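Local coordinates for protein putative phosphosugar isomerase (Silicibacter pomeroyi DSS-3, PDB 3FJ1) that is of experimentally unassigned function but probably binds phosphorylated sugars through two SIS domains, as in the isomerase half of glucosamine-6-phosphate synthase relatives, at residues R199-A204 with G281-A286; P256-A261 with V314-M319; I140-G145 with A160-M165; V98-K103 with V150-T155. All coordinates share one frame; numbering follows the deposited sequence.

Interaction 1: residues R199-A204 with G281-A286; sequences RVAIGA and GATVFA
Ala201, on the helix 196-204, sets its methyl against the ring of Phe285 and the methyl branch of Thr283, joining that helix to one side of the parallel five-stranded sheet in the second SIS domain, an alpha/beta unit with flavodoxin-like (2-1-3-4-5) strand order. The firmer half of the contact is the inner one. Ala201 CB lies 4.0 Å from Phe285 CE1 and 4.2 Å from Phe285 CZ, reaching the far end of the ring at a slant. Phe285 is buried, and its ring also meets Glu197 and Met198 one turn back on the same helix, with Leu297 as a further neighbour. Its CG stands anti to the carbonyl carbon (chi1 -57°), which carries the ring from the strand toward the helix.

Toward solvent the fit becomes sparse. Thr283 is exposed, just ahead of the strand 284-286, and offers little more than one methyl. No hydrogen bond crosses between the segments, and their backbones stay well apart, with Ala201 CA and Thr283 CA, the nearest pair, separated by 7.8 Å. Pro256 also touches Ala201. Farther out, Gly281 ends the preceding helix in a Schellman motif, its positive phi of 97° turning the chain toward the strand. At the exposed margin, Thr283 CG2 lies 4.2 Å from Ala201 CB.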
loop_
_atom_site.group_PDB
_atom_site.type_symbol
_atom_site.label_atom_id
_atom_site.label_comp_id
_atom_site.label_asym_id
_atom_site.label_seq_id
_atom_site.Cartn_x
_atom_site.Cartn_y
_atom_site.Cartn_z
ATOM N N ARG A 199 9.599 15.473 20.762
ATOM C CA ARG A 199 8.805 14.952 21.868
ATOM C C ARG A 199 7.947 16.091 22.470
ATOM O O ARG A 199 6.765 15.906 22.766
ATOM C CB ARG A 199 9.687 14.273 22.918
ATOM C CG ARG A 199 10.660 13.247 22.351
ATOM C CD ARG A 199 11.166 12.226 23.352
ATOM N NE ARG A 199 11.696 12.800 24.600
ATOM C CZ ARG A 199 12.960 13.120 24.835
ATOM N NH1 ARG A 199 13.889 13.001 23.919
ATOM N NH2 ARG A 199 13.296 13.602 26.015
ATOM N N VAL A 200 8.542 17.267 22.647
ATOM C CA VAL A 200 7.775 18.439 23.100
ATOM C C VAL A 200 6.628 18.782 22.117
ATOM O O VAL A 200 5.506 19.057 22.550
ATOM C CB VAL A 200 8.693 19.672 23.310
ATOM C CG1 VAL A 200 7.877 20.907 23.625
ATOM C CG2 VAL A 200 9.690 19.355 24.415
ATOM N N ALA A 201 6.911 18.761 20.818
ATOM C CA ALA A 201 5.905 19.091 19.787
ATOM C C ALA A 201 4.757 18.108 19.820
ATOM O O ALA A 201 3.601 18.514 19.728
ATOM C CB ALA A 201 6.485 19.124 18.374
ATOM N N ILE A 202 5.090 16.822 19.909
ATOM C CA ILE A 202 4.052 15.779 19.972
ATOM C C ILE A 202 3.266 15.881 21.280
ATOM O O ILE A 202 2.028 15.758 21.285
ATOM C CB ILE A 202 4.634 14.338 19.765
ATOM C CG1 ILE A 202 5.241 14.199 18.378
ATOM C CG2 ILE A 202 3.529 13.294 19.960
ATOM C CD1 ILE A 202 6.122 12.986 18.208
ATOM N N GLY A 203 3.956 16.129 22.392
ATOM C CA GLY A 203 3.264 16.319 23.656
ATOM C C GLY A 203 2.252 17.451 23.587
ATOM O O GLY A 203 1.179 17.373 24.169
ATOM N N ALA A 204 2.597 18.523 22.888
ATOM C CA ALA A 204 1.690 19.661 22.698
ATOM C C ALA A 204 0.525 19.356 21.772
ATOM O O ALA A 204 -0.572 19.853 21.994
ATOM C CB ALA A 204 2.451 20.856 22.171
ATOM N N GLY A 281 3.552 27.626 8.056
ATOM C CA GLY A 281 3.423 27.755 9.502
ATOM C C GLY A 281 3.368 26.458 10.298
ATOM O O GLY A 281 3.306 26.484 11.518
ATOM N N ALA A 282 3.389 25.325 9.613
ATOM C CA ALA A 282 3.389 24.014 10.277
ATOM C C ALA A 282 4.700 23.717 11.000
ATOM O O ALA A 282 5.748 24.289 10.696
ATOM C CB ALA A 282 3.088 22.906 9.264
ATOM N N THR A 283 4.613 22.801 11.960
ATOM C CA THR A 283 5.753 22.355 12.733
ATOM C C THR A 283 6.345 21.156 12.008
ATOM O O THR A 283 5.742 20.087 11.983
ATOM C CB THR A 283 5.316 21.933 14.118
ATOM O OG1 THR A 283 4.716 23.069 14.745
ATOM C CG2 THR A 283 6.503 21.461 14.921
ATOM N N VAL A 284 7.497 21.365 11.379
ATOM C CA VAL A 284 8.129 20.348 10.556
ATOM C C VAL A 284 9.594 20.119 10.920
ATOM O O VAL A 284 10.354 21.078 11.156
ATOM C CB VAL A 284 8.045 20.741 9.060
ATOM C CG1 VAL A 284 8.513 19.558 8.175
ATOM C CG2 VAL A 284 6.642 21.192 8.708
ATOM N N PHE A 285 9.966 18.842 10.982
ATOM C CA PHE A 285 11.317 18.378 11.282
ATOM C C PHE A 285 11.745 17.447 10.150
ATOM O O PHE A 285 10.903 16.763 9.548
ATOM C CB PHE A 285 11.320 17.598 12.594
ATOM C CG PHE A 285 10.792 18.363 13.796
ATOM C CD1 PHE A 285 9.420 18.406 14.089
ATOM C CD2 PHE A 285 11.674 19.006 14.647
ATOM C CE1 PHE A 285 8.962 19.095 15.199
ATOM C CE2 PHE A 285 11.219 19.684 15.743
ATOM C CZ PHE A 285 9.853 19.720 16.022
ATOM N N ALA A 286 13.035 17.396 9.833
ATOM C CA ALA A 286 13.489 16.475 8.771
ATOM C C ALA A 286 14.894 16.002 9.039
ATOM O O ALA A 286 15.685 16.762 9.579
ATOM C CB ALA A 286 13.367 17.112 7.397
#

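Interaction 2: residues P256-A261 with V314-M319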
loop_
_atom_site.group_PDB
_atom_site.type_symbol
_atom_site.label_atom_id
_atom_site.label_comp_id
_atom_site.label_asym_id
_atom_site.label_seq_id
_atom_site.Cartn_x
_atom_site.Cartn_y
_atom_site.Cartn_z
ATOM N N PRO A 256 2.656 17.813 14.321
ATOM C CA PRO A 256 4.040 17.800 13.859
ATOM C C PRO A 256 4.242 16.865 12.656
ATOM O O PRO A 256 3.584 15.809 12.529
ATOM C CB PRO A 256 4.834 17.258 15.064
ATOM C CG PRO A 256 3.939 17.347 16.222
ATOM C CD PRO A 256 2.537 17.293 15.695
ATOM N N VAL A 257 5.175 17.265 11.798
ATOM C CA VAL A 257 5.495 16.522 10.585
ATOM C C VAL A 257 6.961 16.100 10.674
ATOM O O VAL A 257 7.825 16.901 11.024
ATOM C CB VAL A 257 5.260 17.409 9.350
ATOM C CG1 VAL A 257 5.621 16.671 8.063
ATOM C CG2 VAL A 257 3.807 17.911 9.319
ATOM N N LEU A 258 7.235 14.833 10.383
ATOM C CA LEU A 258 8.584 14.311 10.427
ATOM C C LEU A 258 8.973 13.776 9.052
ATOM O O LEU A 258 8.407 12.774 8.589
ATOM C CB LEU A 258 8.639 13.186 11.447
ATOM C CG LEU A 258 9.987 12.739 12.003
ATOM C CD1 LEU A 258 9.769 11.558 12.964
ATOM C CD2 LEU A 258 11.082 12.455 10.984
ATOM N N GLY A 259 9.935 14.426 8.403
ATOM C CA GLY A 259 10.415 14.001 7.100
ATOM C C GLY A 259 11.624 13.081 7.184
ATOM O O GLY A 259 12.695 13.496 7.631
ATOM N N PHE A 260 11.424 11.832 6.759
ATOM C CA PHE A 260 12.474 10.823 6.665
ATOM C C PHE A 260 13.251 11.031 5.373
ATOM O O PHE A 260 12.763 10.711 4.285
ATOM C CB PHE A 260 11.896 9.408 6.753
ATOM C CG PHE A 260 11.455 9.039 8.154
ATOM C CD1 PHE A 260 12.369 8.572 9.053
ATOM C CD2 PHE A 260 10.135 9.174 8.562
ATOM C CE1 PHE A 260 11.977 8.219 10.339
ATOM C CE2 PHE A 260 9.730 8.817 9.824
ATOM C CZ PHE A 260 10.626 8.344 10.711
ATOM N N ALA A 261 14.446 11.606 5.518
ATOM C CA ALA A 261 15.369 11.833 4.387
ATOM C C ALA A 261 16.652 11.000 4.513
ATOM O O ALA A 261 17.380 11.126 5.498
ATOM C CB ALA A 261 15.731 13.330 4.286
ATOM N N VAL A 314 15.895 3.698 13.635
ATOM C CA VAL A 314 16.424 3.448 14.992
ATOM C C VAL A 314 16.301 4.742 15.839
ATOM O O VAL A 314 15.859 4.701 17.016
ATOM C CB VAL A 314 17.847 2.854 14.982
ATOM C CG1 VAL A 314 18.448 2.871 16.398
ATOM C CG2 VAL A 314 17.831 1.378 14.402
ATOM N N SER A 315 16.671 5.874 15.254
ATOM C CA SER A 315 16.521 7.156 15.955
ATOM C C SER A 315 15.037 7.430 16.279
ATOM O O SER A 315 14.692 7.909 17.364
ATOM C CB SER A 315 17.144 8.287 15.163
ATOM O OG SER A 315 18.576 8.159 15.133
ATOM N N PHE A 316 14.168 7.121 15.326
ATOM C CA PHE A 316 12.735 7.299 15.548
ATOM C C PHE A 316 12.246 6.435 16.711
ATOM O O PHE A 316 11.474 6.906 17.557
ATOM C CB PHE A 316 11.939 6.964 14.275
ATOM C CG PHE A 316 10.441 7.026 14.472
ATOM C CD1 PHE A 316 9.781 8.217 14.413
ATOM C CD2 PHE A 316 9.705 5.887 14.723
ATOM C CE1 PHE A 316 8.404 8.268 14.600
ATOM C CE2 PHE A 316 8.344 5.944 14.926
ATOM C CZ PHE A 316 7.698 7.115 14.858
ATOM N N TYR A 317 12.644 5.162 16.711
ATOM C CA TYR A 317 12.238 4.226 17.765
ATOM C C TYR A 317 12.625 4.767 19.140
ATOM O O TYR A 317 11.863 4.714 20.110
ATOM C CB TYR A 317 12.901 2.859 17.575
ATOM C CG TYR A 317 12.437 2.004 16.390
ATOM C CD1 TYR A 317 11.115 2.010 15.939
ATOM C CD2 TYR A 317 13.320 1.104 15.802
ATOM C CE1 TYR A 317 10.709 1.177 14.887
ATOM C CE2 TYR A 317 12.919 0.273 14.748
ATOM C CZ TYR A 317 11.617 0.311 14.310
ATOM O OH TYR A 317 11.252 -0.529 13.256
ATOM N N SER A 318 13.854 5.261 19.193
ATOM C CA SER A 318 14.427 5.868 20.381
ATOM C C SER A 318 13.608 7.100 20.815
ATOM O O SER A 318 13.287 7.235 21.984
ATOM C CB SER A 318 15.895 6.222 20.112
ATOM O OG SER A 318 16.464 6.874 21.237
HETATM N N MSE A 319 13.242 7.972 19.876
HETATM C CA MSE A 319 12.373 9.125 20.184
HETATM C C MSE A 319 11.026 8.676 20.790
HETATM O O MSE A 319 10.601 9.168 21.866
HETATM C CB MSE A 319 12.156 9.996 18.951
HETATM C CG MSE A 319 11.352 11.275 19.159
HETATM SE SE MSE A 319 9.420 10.968 19.215
HETATM C CE MSE A 319 9.157 10.674 17.281
#
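Phe316 projects from the helix 308-326 into a hollow formed by Leu258 and Phe260, two residues whose side chains leave the strand segment toward the helix with Gly259 between them. The tightest fit is at one corner of the Phe316 ring, where Leu258 CD1 comes to 3.6 Å from Phe316 CD1, near the ring plane and therefore against its edge. Phe260 fills the neighbouring side: its CZ meets Phe316 CD1 at 3.8 Å and Phe316 CG at 4.0 Å, and its CE1 reaches back to Phe316 CB. The two rings form an offset edge-to-face pair, with the edge of Phe260 turned to the face of Phe316, centroids 5.8 Å apart and planes at 63°.

Leucine and phenylalanine on the strand side also brace each other, because Leu258 CD2 sits over the centre of the Phe260 ring, 4.0 Å above its plane. The two branches of this leucine thus have separate tasks, CD2 resting on one ring and CD1 on the next. One turn farther along the helix, selenomethionine Met319 closes the rim of the hollow, its CE 4.4 Å from Leu258 CD1. Phe316 CG is anti to the backbone N (chi1 176°), directing the ring at the sheet. Ala223 of the helix 217-231 touches both phenylalanines. Such interlocking of a covering helix with a central strand is characteristic of the three-layer alpha/beta/alpha sandwich of SIS domains.

Interaction 3: residues I140-G145 with A160-M165; sequences IDIHAG and AVAGLM
The methyl of Ala162 rests between two isoleucines, meeting CG2 of each: Ile140 CG2 lies 4.0 Å from Ala162 CB, and Ile142 CG2 is at the same distance from Ala162 CB. A single small residue on the helix 153-171 thus receives the methyl branches of two residues spaced by two along the chain. The small side chain lets the backbones come close, with Ile142 CA and Ala162 CA 6.0 Å apart. No hydrogen bond links the segments, and this buried contact between them is apolar.

The isoleucines present their methyls by different routes. In Ile140, CG2 is anti to the backbone N; in Ile142, CG2 instead stands anti to the carbonyl carbon, with CG1 held between N and C (chi1 72°). The side chain of Ile140 also meets Leu166, and that of Ile142 meets Thr158 and Ser159.

In the next shell, the chain leaves the strand through an Asx turn. His143 N donates to Asp141 OD1 over 2.9 Å with an angle of 161°, approaching from above the carboxylate plane, while His143 ND1 makes a weak bond to Asp141 O at 2.8 Å. The imidazole lies with one face toward Asp141 CG. Backbone bonds of Ile140 and Ile142 to Thr125 tie this end of the segment to the adjoining strand, and Asn126 grips Ala144 and Gly145. Other faces of the helix meet Leu310 through Ala160, Val161 and Leu164. An outermost parallel strand passing through a turn and loop to a helix that packs back on it belongs to the alpha/beta/alpha layering of the first SIS domain.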
loop_
_atom_site.group_PDB
_atom_site.type_symbol
_atom_site.label_atom_id
_atom_site.label_comp_id
_atom_site.label_asym_id
_atom_site.label_seq_id
_atom_site.Cartn_x
_atom_site.Cartn_y
_atom_site.Cartn_z
ATOM N N ILE A 140 16.405 -17.706 5.427
ATOM C CA ILE A 140 17.433 -16.891 6.030
ATOM C C ILE A 140 16.947 -16.488 7.429
ATOM O O ILE A 140 15.961 -15.733 7.589
ATOM C CB ILE A 140 17.753 -15.648 5.182
ATOM C CG1 ILE A 140 18.389 -16.085 3.861
ATOM C CG2 ILE A 140 18.654 -14.708 5.947
ATOM C CD1 ILE A 140 18.460 -15.029 2.806
ATOM N N ASP A 141 17.629 -17.013 8.444
ATOM C CA ASP A 141 17.365 -16.655 9.833
ATOM C C ASP A 141 17.867 -15.204 10.062
ATOM O O ASP A 141 19.059 -14.898 9.862
ATOM C CB ASP A 141 18.106 -17.635 10.730
ATOM C CG ASP A 141 17.803 -17.475 12.212
ATOM O OD1 ASP A 141 17.364 -16.407 12.697
ATOM O OD2 ASP A 141 18.077 -18.474 12.925
ATOM N N ILE A 142 16.960 -14.330 10.468
ATOM C CA ILE A 142 17.290 -12.907 10.708
ATOM C C ILE A 142 18.047 -12.603 12.015
ATOM O O ILE A 142 18.547 -11.476 12.208
ATOM C CB ILE A 142 16.030 -12.000 10.565
ATOM C CG1 ILE A 142 15.046 -12.176 11.746
ATOM C CG2 ILE A 142 15.372 -12.266 9.149
ATOM C CD1 ILE A 142 13.823 -11.232 11.710
ATOM N N HIS A 143 18.166 -13.588 12.892
ATOM C CA HIS A 143 18.916 -13.412 14.134
ATOM C C HIS A 143 18.505 -12.193 14.977
ATOM O O HIS A 143 19.345 -11.486 15.518
ATOM C CB HIS A 143 20.437 -13.388 13.824
ATOM C CG HIS A 143 20.968 -14.679 13.282
ATOM N ND1 HIS A 143 20.916 -15.014 11.947
ATOM C CD2 HIS A 143 21.548 -15.729 13.906
ATOM C CE1 HIS A 143 21.448 -16.208 11.770
ATOM N NE2 HIS A 143 21.839 -16.660 12.945
ATOM N N ALA A 144 17.199 -11.962 15.079
ATOM C CA ALA A 144 16.649 -10.871 15.866
ATOM C C ALA A 144 16.631 -11.287 17.332
ATOM O O ALA A 144 16.685 -10.434 18.212
ATOM C CB ALA A 144 15.227 -10.569 15.423
ATOM N N GLY A 145 16.570 -12.596 17.577
ATOM C CA GLY A 145 16.429 -13.126 18.948
ATOM C C GLY A 145 15.002 -12.917 19.429
ATOM O O GLY A 145 14.145 -12.478 18.683
ATOM N N ALA A 160 15.175 -6.267 7.383
ATOM C CA ALA A 160 15.657 -5.423 6.341
ATOM C C ALA A 160 17.137 -5.669 6.047
ATOM O O ALA A 160 17.516 -5.774 4.880
ATOM C CB ALA A 160 15.358 -3.922 6.645
ATOM N N VAL A 161 17.956 -5.813 7.090
ATOM C CA VAL A 161 19.371 -6.070 6.905
ATOM C C VAL A 161 19.606 -7.392 6.169
ATOM O O VAL A 161 20.402 -7.430 5.214
ATOM C CB VAL A 161 20.150 -6.022 8.231
ATOM C CG1 VAL A 161 21.533 -6.564 8.047
ATOM C CG2 VAL A 161 20.189 -4.558 8.738
ATOM N N ALA A 162 18.896 -8.443 6.583
ATOM C CA ALA A 162 18.971 -9.746 5.905
ATOM C C ALA A 162 18.684 -9.624 4.407
ATOM O O ALA A 162 19.431 -10.180 3.577
ATOM C CB ALA A 162 18.060 -10.782 6.561
ATOM N N GLY A 163 17.582 -8.950 4.064
ATOM C CA GLY A 163 17.220 -8.716 2.660
ATOM C C GLY A 163 18.262 -7.887 1.920
ATOM O O GLY A 163 18.605 -8.185 0.771
ATOM N N LEU A 164 18.788 -6.859 2.570
ATOM C CA LEU A 164 19.834 -6.026 1.960
ATOM C C LEU A 164 21.137 -6.796 1.717
ATOM O O LEU A 164 21.783 -6.585 0.695
ATOM C CB LEU A 164 20.083 -4.726 2.754
ATOM C CG LEU A 164 18.961 -3.663 2.668
ATOM C CD1 LEU A 164 19.249 -2.582 3.706
ATOM C CD2 LEU A 164 18.692 -3.056 1.238
HETATM N N MSE A 165 21.522 -7.650 2.666
HETATM C CA MSE A 165 22.722 -8.533 2.542
HETATM C C MSE A 165 22.557 -9.430 1.319
HETATM O O MSE A 165 23.475 -9.586 0.520
HETATM C CB MSE A 165 22.895 -9.407 3.788
HETATM C CG MSE A 165 23.406 -8.667 5.022
HETATM SE SE MSE A 165 23.235 -9.793 6.624
HETATM C CE MSE A 165 24.532 -11.236 6.269
#

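Interaction 4: residues V98-K103 with V150-T155; sequences VSQSGK and VAATKT
The chain leaving the strand 93-99 passes the first turn of the helix 153-171 with Gln100 CA 6.4 Å from Thr155 CA, the nearest CA pair of the two segments. Gln100 bridges the gap with its side chain, in one of two modelled conformers, so its contacts are to that extent uncertain. Its CG is anti to the backbone N (chi1 -170°) and the chain stays extended beyond it, crossing Thr155 at about a right angle. The aliphatic part lies against the threonine methyl, with CB and CG of Gln100 each 3.8 Å from Thr155 CG2. Gln100 OE1 comes within 3.6 Å of Ala152 CB, the methyl of the N-cap residue. Thr155 OG1 approaches Gln100 OE1 at 3.3 Å, a weak and unsettled hydrogen bond: its proton has another acceptor within reach, and OG1 sits too close to another atom.

The Ser-Gln-Ser-Gly turn after the strand 93-99, which leads into the helix 105-116, resembles the serine-rich loop that holds the sugar phosphate in SIS domains; a phosphate role here is probable by family only. Ser99 forms an ST motif, its OG accepting from Gly102 N at 2.9 Å, and Gly102 itself adopts positive phi. Thr125 OG1 bonds to Ser99 O.

Glu147 touches Gln100, Ala152 and Lys154, and its carboxylate accepts from Thr155 N. Lys154 NZ forms a salt bridge with Glu15.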
loop_
_atom_site.group_PDB
_atom_site.type_symbol
_atom_site.label_atom_id
_atom_site.label_comp_id
_atom_site.label_asym_id
_atom_site.label_seq_id
_atom_site.Cartn_x
_atom_site.Cartn_y
_atom_site.Cartn_z
ATOM N N VAL A 98 8.461 -12.511 4.101
ATOM C CA VAL A 98 9.065 -11.948 5.323
ATOM C C VAL A 98 8.066 -12.074 6.479
ATOM O O VAL A 98 6.954 -11.591 6.366
ATOM C CB VAL A 98 9.448 -10.495 5.099
ATOM C CG1 VAL A 98 10.107 -9.923 6.351
ATOM C CG2 VAL A 98 10.360 -10.351 3.845
ATOM N N SER A 99 8.456 -12.732 7.574
ATOM C CA SER A 99 7.550 -12.922 8.698
ATOM C C SER A 99 8.332 -13.233 9.951
ATOM O O SER A 99 9.109 -14.179 9.926
ATOM C CB SER A 99 6.634 -14.113 8.424
ATOM O OG SER A 99 5.879 -14.460 9.569
ATOM N N GLN A 100 8.104 -12.478 11.029
ATOM C CA GLN A 100 8.745 -12.686 12.343
ATOM C C GLN A 100 8.697 -14.189 12.756
ATOM O O GLN A 100 9.725 -14.878 12.882
ATOM C CB GLN A 100 8.021 -11.756 13.375
ATOM C CG GLN A 100 8.607 -11.545 14.813
ATOM C CD GLN A 100 7.860 -10.430 15.635
ATOM O OE1 GLN A 100 8.406 -9.833 16.574
ATOM N NE2 GLN A 100 6.607 -10.164 15.264
ATOM N N SER A 101 7.482 -14.685 12.984
ATOM C CA SER A 101 7.266 -16.049 13.487
ATOM C C SER A 101 7.112 -17.113 12.411
ATOM O O SER A 101 7.317 -18.286 12.688
ATOM C CB SER A 101 6.004 -16.110 14.375
ATOM O OG SER A 101 4.816 -16.177 13.574
ATOM N N GLY A 102 6.738 -16.727 11.188
ATOM C CA GLY A 102 6.517 -17.713 10.133
ATOM C C GLY A 102 5.319 -18.625 10.355
ATOM O O GLY A 102 5.251 -19.695 9.777
ATOM N N LYS A 103 4.363 -18.188 11.167
ATOM C CA LYS A 103 3.168 -18.975 11.452
ATOM C C LYS A 103 1.935 -18.572 10.641
ATOM O O LYS A 103 1.084 -19.414 10.381
ATOM C CB LYS A 103 2.830 -18.916 12.957
ATOM C CG LYS A 103 3.863 -19.584 13.861
ATOM C CD LYS A 103 3.580 -19.266 15.314
ATOM C CE LYS A 103 4.533 -20.004 16.252
ATOM N N VAL A 150 6.182 -4.967 21.894
ATOM C CA VAL A 150 5.233 -4.893 20.786
ATOM C C VAL A 150 5.823 -4.045 19.667
ATOM O O VAL A 150 5.465 -4.236 18.519
ATOM C CB VAL A 150 3.853 -4.320 21.189
ATOM C CG1 VAL A 150 3.132 -5.316 22.105
ATOM C CG2 VAL A 150 4.005 -2.943 21.825
ATOM N N ALA A 151 6.765 -3.156 19.984
ATOM C CA ALA A 151 7.443 -2.334 18.956
ATOM C C ALA A 151 8.183 -3.242 17.954
ATOM O O ALA A 151 8.289 -2.893 16.770
ATOM C CB ALA A 151 8.402 -1.375 19.603
ATOM N N ALA A 152 8.688 -4.398 18.439
ATOM C CA ALA A 152 9.373 -5.423 17.609
ATOM C C ALA A 152 10.379 -4.778 16.666
ATOM O O ALA A 152 10.352 -4.975 15.434
ATOM C CB ALA A 152 8.345 -6.243 16.814
ATOM N N THR A 153 11.241 -3.963 17.263
ATOM C CA THR A 153 12.184 -3.145 16.538
ATOM C C THR A 153 13.315 -3.991 15.927
ATOM O O THR A 153 13.806 -3.734 14.803
ATOM C CB THR A 153 12.758 -2.040 17.492
ATOM O OG1 THR A 153 13.380 -2.657 18.630
ATOM C CG2 THR A 153 11.644 -1.069 18.006
ATOM N N LYS A 154 13.756 -4.994 16.669
ATOM C CA LYS A 154 14.817 -5.852 16.183
ATOM C C LYS A 154 14.392 -6.596 14.918
ATOM O O LYS A 154 15.170 -6.740 13.974
ATOM C CB LYS A 154 15.216 -6.865 17.254
ATOM C CG LYS A 154 15.888 -6.242 18.432
ATOM C CD LYS A 154 16.466 -7.302 19.398
ATOM C CE LYS A 154 15.427 -8.240 20.020
ATOM N NZ LYS A 154 16.139 -9.250 20.880
ATOM N N THR A 155 13.178 -7.121 14.951
ATOM C CA THR A 155 12.624 -7.843 13.819
ATOM C C THR A 155 12.604 -6.958 12.574
ATOM O O THR A 155 13.002 -7.392 11.499
ATOM C CB THR A 155 11.216 -8.377 14.143
ATOM O OG1 THR A 155 11.332 -9.466 15.073
ATOM C CG2 THR A 155 10.520 -8.894 12.882
#

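How the interactions relate
The four contacts fall into two pairs, one in each SIS domain. Interactions 4 and 3 come first along the chain, their segments alternating; their centres are 11 Å apart, and both join the first parallel sheet to the helix 153-171. Interactions 1 and 2 follow, also with alternating segments and centres 11 Å apart, on the neighbouring strands 284-286 and 257-259 of the second sheet, where Phe285 O probably bonds Gly259 N at 2.8 Å. Between domains, interactions 2 and 4 touch where Tyr317 packs on Thr153, although their centres are 20 Å apart. Interactions 1 and 3 lie about 33 Å apart, centre to centre, on opposite sides of the chain's centre, reflecting the tandem build.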